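PDB 6BN0: race-specific elicitor A4 from Passalora fulva, which binds fungal chitin as a secreted effector of the tomato pathogen and triggers a hypersensitive response in plants carrying the Cf-4 resistance gene. Local coordinates for residues Tyr3-Cys16 and Ile34-Pro47. Sequence-based numbering, arbitrary orientation.
Sequences YNPCKPQEVIDTKC and IQCVPLDEVGNAKP. With NAG (2-acetamido-2-deoxy-beta-D-glucopyranose), chain E; NAG (2-acetamido-2-deoxy-beta-D-glucopyranose), chain F; NAG (2-acetamido-2-deoxy-beta-D-glucopyranose), chain B.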
loop_
_atom_site.group_PDB
_atom_site.type_symbol
_atom_site.label_atom_id
_atom_site.label_comp_id
_atom_site.label_asym_id
_atom_site.label_seq_id
_atom_site.Cartn_x
_atom_site.Cartn_y
_atom_site.Cartn_z
ATOM N N TYR A 3 4.170 0.701 23.428
ATOM C CA TYR A 3 3.753 -0.551 22.815
ATOM C C TYR A 3 4.471 -0.733 21.486
ATOM O O TYR A 3 4.534 0.192 20.682
ATOM C CB TYR A 3 2.229 -0.554 22.615
ATOM C CG TYR A 3 1.724 -1.828 21.994
ATOM C CD1 TYR A 3 1.540 -2.969 22.767
ATOM C CD2 TYR A 3 1.467 -1.910 20.622
ATOM C CE1 TYR A 3 1.074 -4.167 22.222
ATOM C CE2 TYR A 3 1.014 -3.119 20.059
ATOM C CZ TYR A 3 0.814 -4.231 20.856
ATOM O OH TYR A 3 0.367 -5.400 20.280
ATOM N N ASN A 4 5.038 -1.915 21.250
ATOM C CA ASN A 4 5.885 -2.120 20.068
ATOM C C ASN A 4 5.822 -3.576 19.619
ATOM O O ASN A 4 6.542 -4.435 20.152
ATOM C CB ASN A 4 7.323 -1.711 20.345
ATOM C CG ASN A 4 8.229 -1.838 19.099
ATOM O OD1 ASN A 4 9.410 -1.467 19.147
ATOM N ND2 ASN A 4 7.703 -2.395 18.025
ATOM N N PRO A 5 4.953 -3.899 18.662
ATOM C CA PRO A 5 4.772 -5.297 18.238
ATOM C C PRO A 5 5.699 -5.718 17.104
ATOM O O PRO A 5 5.481 -6.788 16.526
ATOM C CB PRO A 5 3.313 -5.281 17.743
ATOM C CG PRO A 5 3.222 -3.908 17.028
ATOM C CD PRO A 5 4.056 -2.974 17.930
ATOM N N CYS A 6 6.687 -4.893 16.762
ATOM C CA CYS A 6 7.580 -5.131 15.609
ATOM C C CYS A 6 8.518 -6.277 15.938
ATOM O O CYS A 6 9.465 -6.115 16.705
ATOM C CB CYS A 6 8.376 -3.866 15.292
ATOM S SG CYS A 6 7.275 -2.461 14.969
ATOM N N LYS A 7 8.251 -7.455 15.401
ATOM C CA LYS A 7 9.108 -8.599 15.725
ATOM C C LYS A 7 10.449 -8.493 15.013
ATOM O O LYS A 7 10.488 -8.347 13.789
ATOM C CB LYS A 7 8.451 -9.897 15.331
ATOM C CG LYS A 7 7.222 -10.175 16.089
ATOM C CD LYS A 7 6.936 -11.635 16.207
ATOM C CE LYS A 7 5.661 -11.977 15.518
ATOM N NZ LYS A 7 4.600 -12.321 16.464
ATOM N N PRO A 8 11.554 -8.577 15.741
ATOM C CA PRO A 8 12.877 -8.349 15.145
ATOM C C PRO A 8 13.185 -9.195 13.919
ATOM O O PRO A 8 13.783 -8.698 12.964
ATOM C CB PRO A 8 13.826 -8.726 16.300
ATOM C CG PRO A 8 13.035 -8.561 17.506
ATOM C CD PRO A 8 11.619 -8.851 17.180
ATOM N N GLN A 9 12.841 -10.483 13.945
ATOM C CA GLN A 9 13.142 -11.333 12.804
ATOM C C GLN A 9 12.369 -10.883 11.576
ATOM O O GLN A 9 12.860 -11.002 10.441
ATOM C CB GLN A 9 12.812 -12.787 13.123
ATOM C CG GLN A 9 13.496 -13.747 12.166
ATOM C CD GLN A 9 15.014 -13.597 12.228
ATOM O OE1 GLN A 9 15.625 -13.810 13.280
ATOM N NE2 GLN A 9 15.623 -13.207 11.108
ATOM N N GLU A 10 11.130 -10.424 11.778
ATOM C CA GLU A 10 10.365 -9.900 10.650
ATOM C C GLU A 10 11.032 -8.648 10.115
ATOM O O GLU A 10 11.139 -8.462 8.896
ATOM C CB GLU A 10 8.908 -9.635 11.067
ATOM C CG GLU A 10 8.058 -8.725 10.146
ATOM C CD GLU A 10 7.436 -9.469 8.966
ATOM O OE1 GLU A 10 7.790 -10.654 8.780
ATOM O OE2 GLU A 10 6.615 -8.876 8.212
ATOM N N VAL A 11 11.575 -7.821 11.011
ATOM C CA VAL A 11 12.239 -6.602 10.562
ATOM C C VAL A 11 13.511 -6.938 9.791
ATOM O O VAL A 11 13.759 -6.400 8.706
ATOM C CB VAL A 11 12.506 -5.696 11.779
ATOM C CG1 VAL A 11 13.239 -4.403 11.375
ATOM C CG2 VAL A 11 11.157 -5.365 12.479
ATOM N N ILE A 12 14.315 -7.866 10.312
ATOM C CA ILE A 12 15.569 -8.228 9.660
ATOM C C ILE A 12 15.308 -8.895 8.308
ATOM O O ILE A 12 16.044 -8.685 7.339
ATOM C CB ILE A 12 16.380 -9.158 10.597
ATOM C CG1 ILE A 12 16.876 -8.422 11.850
ATOM C CG2 ILE A 12 17.533 -9.822 9.849
ATOM C CD1 ILE A 12 17.414 -9.368 12.953
ATOM N N ASP A 13 14.296 -9.748 8.235
ATOM C CA ASP A 13 14.110 -10.570 7.051
ATOM C C ASP A 13 13.554 -9.754 5.894
ATOM O O ASP A 13 14.017 -9.883 4.757
ATOM C CB ASP A 13 13.166 -11.734 7.353
ATOM C CG ASP A 13 13.829 -12.863 8.132
ATOM O OD1 ASP A 13 15.052 -12.825 8.377
ATOM O OD2 ASP A 13 13.099 -13.814 8.481
ATOM N N THR A 14 12.546 -8.919 6.160
ATOM C CA THR A 14 11.826 -8.222 5.107
ATOM C C THR A 14 12.309 -6.802 4.900
ATOM O O THR A 14 12.018 -6.216 3.851
ATOM C CB THR A 14 10.329 -8.163 5.427
ATOM O OG1 THR A 14 10.127 -7.205 6.473
ATOM C CG2 THR A 14 9.804 -9.525 5.894
ATOM N N LYS A 15 13.023 -6.248 5.886
ATOM C CA LYS A 15 13.409 -4.837 5.935
ATOM C C LYS A 15 12.180 -3.932 5.848
ATOM O O LYS A 15 12.301 -2.749 5.507
ATOM C CB LYS A 15 14.419 -4.502 4.826
ATOM C CG LYS A 15 15.434 -5.648 4.576
ATOM C CD LYS A 15 16.834 -5.196 4.789
ATOM C CE LYS A 15 17.844 -6.349 4.718
ATOM N NZ LYS A 15 17.986 -7.070 6.028
ATOM N N CYS A 16 11.012 -4.495 6.162
ATOM C CA CYS A 16 9.713 -3.808 6.140
ATOM C C CYS A 16 9.423 -3.150 4.790
ATOM O O CYS A 16 8.696 -2.149 4.716
ATOM C CB CYS A 16 9.623 -2.796 7.282
ATOM S SG CYS A 16 9.967 -3.600 8.912
ATOM N N ILE A 34 -0.440 -0.750 12.918
ATOM C CA ILE A 34 0.908 -0.334 13.293
ATOM C C ILE A 34 1.846 -0.797 12.182
ATOM O O ILE A 34 1.792 -1.960 11.756
ATOM C CB ILE A 34 1.312 -0.893 14.674
ATOM C CG1 ILE A 34 0.489 -0.187 15.782
ATOM C CG2 ILE A 34 2.865 -0.791 14.881
ATOM C CD1 ILE A 34 0.624 -0.788 17.227
ATOM N N GLN A 35 2.672 0.125 11.693
ATOM C CA GLN A 35 3.695 -0.153 10.688
ATOM C C GLN A 35 5.059 0.138 11.310
ATOM O O GLN A 35 5.232 1.151 12.006
ATOM C CB GLN A 35 3.488 0.709 9.403
ATOM C CG GLN A 35 4.605 0.513 8.387
ATOM C CD GLN A 35 4.283 1.103 7.013
ATOM O OE1 GLN A 35 4.769 0.620 5.994
ATOM N NE2 GLN A 35 3.427 2.112 6.979
ATOM N N CYS A 36 6.003 -0.766 11.110
ATOM C CA CYS A 36 7.323 -0.668 11.731
ATOM C C CYS A 36 8.314 0.014 10.788
ATOM O O CYS A 36 8.373 -0.312 9.605
ATOM C CB CYS A 36 7.812 -2.068 12.106
ATOM S SG CYS A 36 6.595 -2.924 13.121
ATOM N N VAL A 37 9.088 0.954 11.312
ATOM C CA VAL A 37 10.132 1.609 10.537
ATOM C C VAL A 37 11.471 1.099 11.058
ATOM O O VAL A 37 11.825 1.369 12.210
ATOM C CB VAL A 37 10.048 3.139 10.642
ATOM C CG1 VAL A 37 11.263 3.808 9.946
ATOM C CG2 VAL A 37 8.692 3.660 10.082
ATOM N N PRO A 38 12.260 0.392 10.252
ATOM C CA PRO A 38 13.550 -0.121 10.756
ATOM C C PRO A 38 14.454 0.996 11.237
ATOM O O PRO A 38 14.526 2.058 10.628
ATOM C CB PRO A 38 14.158 -0.857 9.540
ATOM C CG PRO A 38 12.939 -1.266 8.737
ATOM C CD PRO A 38 11.960 -0.097 8.891
ATOM N N LEU A 39 15.129 0.766 12.364
ATOM C CA LEU A 39 16.057 1.751 12.897
ATOM C C LEU A 39 17.505 1.324 12.786
ATOM O O LEU A 39 18.390 2.174 12.905
ATOM C CB LEU A 39 15.748 2.058 14.374
ATOM C CG LEU A 39 14.413 2.778 14.582
ATOM C CD1 LEU A 39 14.100 2.973 16.083
ATOM C CD2 LEU A 39 14.392 4.106 13.821
ATOM N N ASP A 40 17.764 0.046 12.547
ATOM C CA ASP A 40 19.129 -0.458 12.463
ATOM C C ASP A 40 19.101 -1.838 11.820
ATOM O O ASP A 40 18.041 -2.365 11.466
ATOM C CB ASP A 40 19.796 -0.507 13.845
ATOM C CG ASP A 40 19.005 -1.340 14.856
ATOM O OD1 ASP A 40 18.286 -2.289 14.451
ATOM O OD2 ASP A 40 19.123 -1.061 16.071
ATOM N N GLU A 41 20.283 -2.441 11.725
ATOM C CA GLU A 41 20.473 -3.727 11.074
ATOM C C GLU A 41 20.061 -4.911 11.940
ATOM O O GLU A 41 19.978 -6.028 11.425
ATOM C CB GLU A 41 21.950 -3.874 10.689
ATOM C CG GLU A 41 22.207 -4.566 9.375
ATOM C CD GLU A 41 23.632 -4.326 8.866
ATOM O OE1 GLU A 41 24.590 -4.929 9.408
ATOM O OE2 GLU A 41 23.795 -3.522 7.923
ATOM N N VAL A 42 19.818 -4.705 13.235
ATOM C CA VAL A 42 19.638 -5.805 14.171
ATOM C C VAL A 42 18.170 -6.008 14.533
ATOM O O VAL A 42 17.863 -6.756 15.462
ATOM C CB VAL A 42 20.500 -5.618 15.436
ATOM C CG1 VAL A 42 21.965 -5.942 15.136
ATOM C CG2 VAL A 42 20.368 -4.197 15.994
ATOM N N GLY A 43 17.257 -5.372 13.809
ATOM C CA GLY A 43 15.853 -5.684 13.942
ATOM C C GLY A 43 15.056 -4.719 14.785
ATOM O O GLY A 43 13.850 -4.926 14.955
ATOM N N ASN A 44 15.675 -3.670 15.314
ATOM C CA ASN A 44 14.916 -2.680 16.062
ATOM C C ASN A 44 14.161 -1.771 15.115
ATOM O O ASN A 44 14.619 -1.471 14.012
ATOM C CB ASN A 44 15.826 -1.866 16.973
ATOM C CG ASN A 44 16.481 -2.719 18.015
ATOM O OD1 ASN A 44 15.805 -3.421 18.758
ATOM N ND2 ASN A 44 17.805 -2.679 18.072
ATOM N N ALA A 45 12.976 -1.350 15.542
ATOM C CA ALA A 45 12.104 -0.587 14.679
ATOM C C ALA A 45 11.217 0.315 15.512
ATOM O O ALA A 45 10.951 0.055 16.696
ATOM C CB ALA A 45 11.253 -1.496 13.808
ATOM N N LYS A 46 10.819 1.411 14.886
ATOM C CA LYS A 46 9.910 2.364 15.495
ATOM C C LYS A 46 8.500 2.008 15.052
ATOM O O LYS A 46 8.262 1.889 13.839
ATOM C CB LYS A 46 10.250 3.796 15.069
ATOM C CG LYS A 46 9.173 4.791 15.412
ATOM C CD LYS A 46 9.120 5.884 14.418
ATOM C CE LYS A 46 9.585 7.148 15.012
ATOM N NZ LYS A 46 8.483 7.713 15.838
ATOM N N PRO A 47 7.578 1.748 15.974
ATOM C CA PRO A 47 6.184 1.502 15.584
ATOM C C PRO A 47 5.482 2.805 15.249
ATOM O O PRO A 47 5.628 3.800 15.957
ATOM C CB PRO A 47 5.580 0.856 16.839
ATOM C CG PRO A 47 6.427 1.366 17.974
ATOM C CD PRO A 47 7.794 1.665 17.429
HETATM C C1 NAG E . 8.804 1.183 2.036
HETATM C C2 NAG E . 7.557 1.181 2.902
HETATM C C3 NAG E . 6.470 0.308 2.270
HETATM C C4 NAG E . 6.256 0.669 0.799
HETATM C C5 NAG E . 7.602 0.695 0.048
HETATM C C6 NAG E . 7.509 1.204 -1.387
HETATM C C7 NAG E . 7.907 1.541 5.323
HETATM C C8 NAG E . 8.294 0.890 6.646
HETATM N N2 NAG E . 7.868 0.727 4.258
HETATM O O3 NAG E . 5.274 0.550 3.017
HETATM O O4 NAG E . 5.457 -0.346 0.212
HETATM O O5 NAG E . 8.475 1.602 0.725
HETATM O O6 NAG E . 6.828 2.452 -1.409
HETATM O O7 NAG E . 7.646 2.745 5.237
HETATM C C1 NAG F . 6.486 5.820 3.733
HETATM C C2 NAG F . 5.245 5.320 4.480
HETATM C C3 NAG F . 4.427 4.404 3.556
HETATM C C4 NAG F . 4.102 5.117 2.240
HETATM C C5 NAG F . 5.409 5.615 1.611
HETATM C C6 NAG F . 5.223 6.393 0.315
HETATM C C7 NAG F . 5.225 5.048 6.924
HETATM C C8 NAG F . 5.663 4.197 8.102
HETATM N N2 NAG F . 5.605 4.627 5.708
HETATM O O1 NAG F . 7.227 6.665 4.548
HETATM O O3 NAG F . 3.248 4.043 4.246
HETATM O O4 NAG F . 3.562 4.179 1.309
HETATM O O5 NAG F . 6.081 6.491 2.531
HETATM O O6 NAG F . 4.292 7.456 0.522
HETATM O O7 NAG F . 4.555 6.066 7.079
HETATM C C1 NAG B . 13.586 3.241 2.401
HETATM C C2 NAG B . 12.923 3.040 1.040
HETATM C C3 NAG B . 11.398 2.941 1.193
HETATM C C4 NAG B . 11.029 1.923 2.271
HETATM C C5 NAG B . 11.825 2.192 3.546
HETATM C C6 NAG B . 11.585 1.183 4.653
HETATM C C7 NAG B . 13.594 3.927 -1.143
HETATM C C8 NAG B . 13.944 5.159 -1.919
HETATM N N2 NAG B . 13.282 4.119 0.139
HETATM O O1 NAG B . 14.964 3.229 2.237
HETATM O O3 NAG B . 10.800 2.599 -0.058
HETATM O O4 NAG B . 9.669 2.116 2.631
HETATM O O5 NAG B . 13.227 2.191 3.256
HETATM O O6 NAG B . 11.918 -0.138 4.246
HETATM O O7 NAG B . 13.589 2.812 -1.654
#
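The CA atoms of Pro-8 and Gly-43 come within 4.2 Å where the helix 8-14 of this CBM14 chitin-binding domain lies against the β-hairpin of strands 32-38 and 45-51, and the CA atoms of Cys-6 and Cys-36 are 5.9 Å apart. Their SG atoms form a disulfide with a chi3 of -91°, tying the N-terminal arm to the middle of the sheet. Ala-45, small enough to sit close beside this bridge, touches both Cys-6 CB and Val-11 CG2 with its methyl. Val-11 packs its branch point against the turn: CB lies 3.5 Å from Gly-43 O, while CG1, anti to the backbone N (chi1 179°), reaches Pro-38 CB. Glycine suits position 43 because a CB there would clash with Pro-8 O and jam against the preceding carbonyl; Ile-12 CG1 packs 3.6 Å from Gly-43 CA. Asp-40 braces the turn, OD1 accepting from Val-42 N and Asn-44 N on opposite faces. At the arm's start, Ile-34 CD1 meets the Tyr-3 ring edge-on, and its CG2 touches Pro-5 CG. Toward the chitin site, Cys-16, disulfide-bonded to Cys-22, lays SG against Pro-38 CG, and Cys-16 O accepts a nearly straight bond (173°) from N2 of the chain E sugar at 3.0 Å.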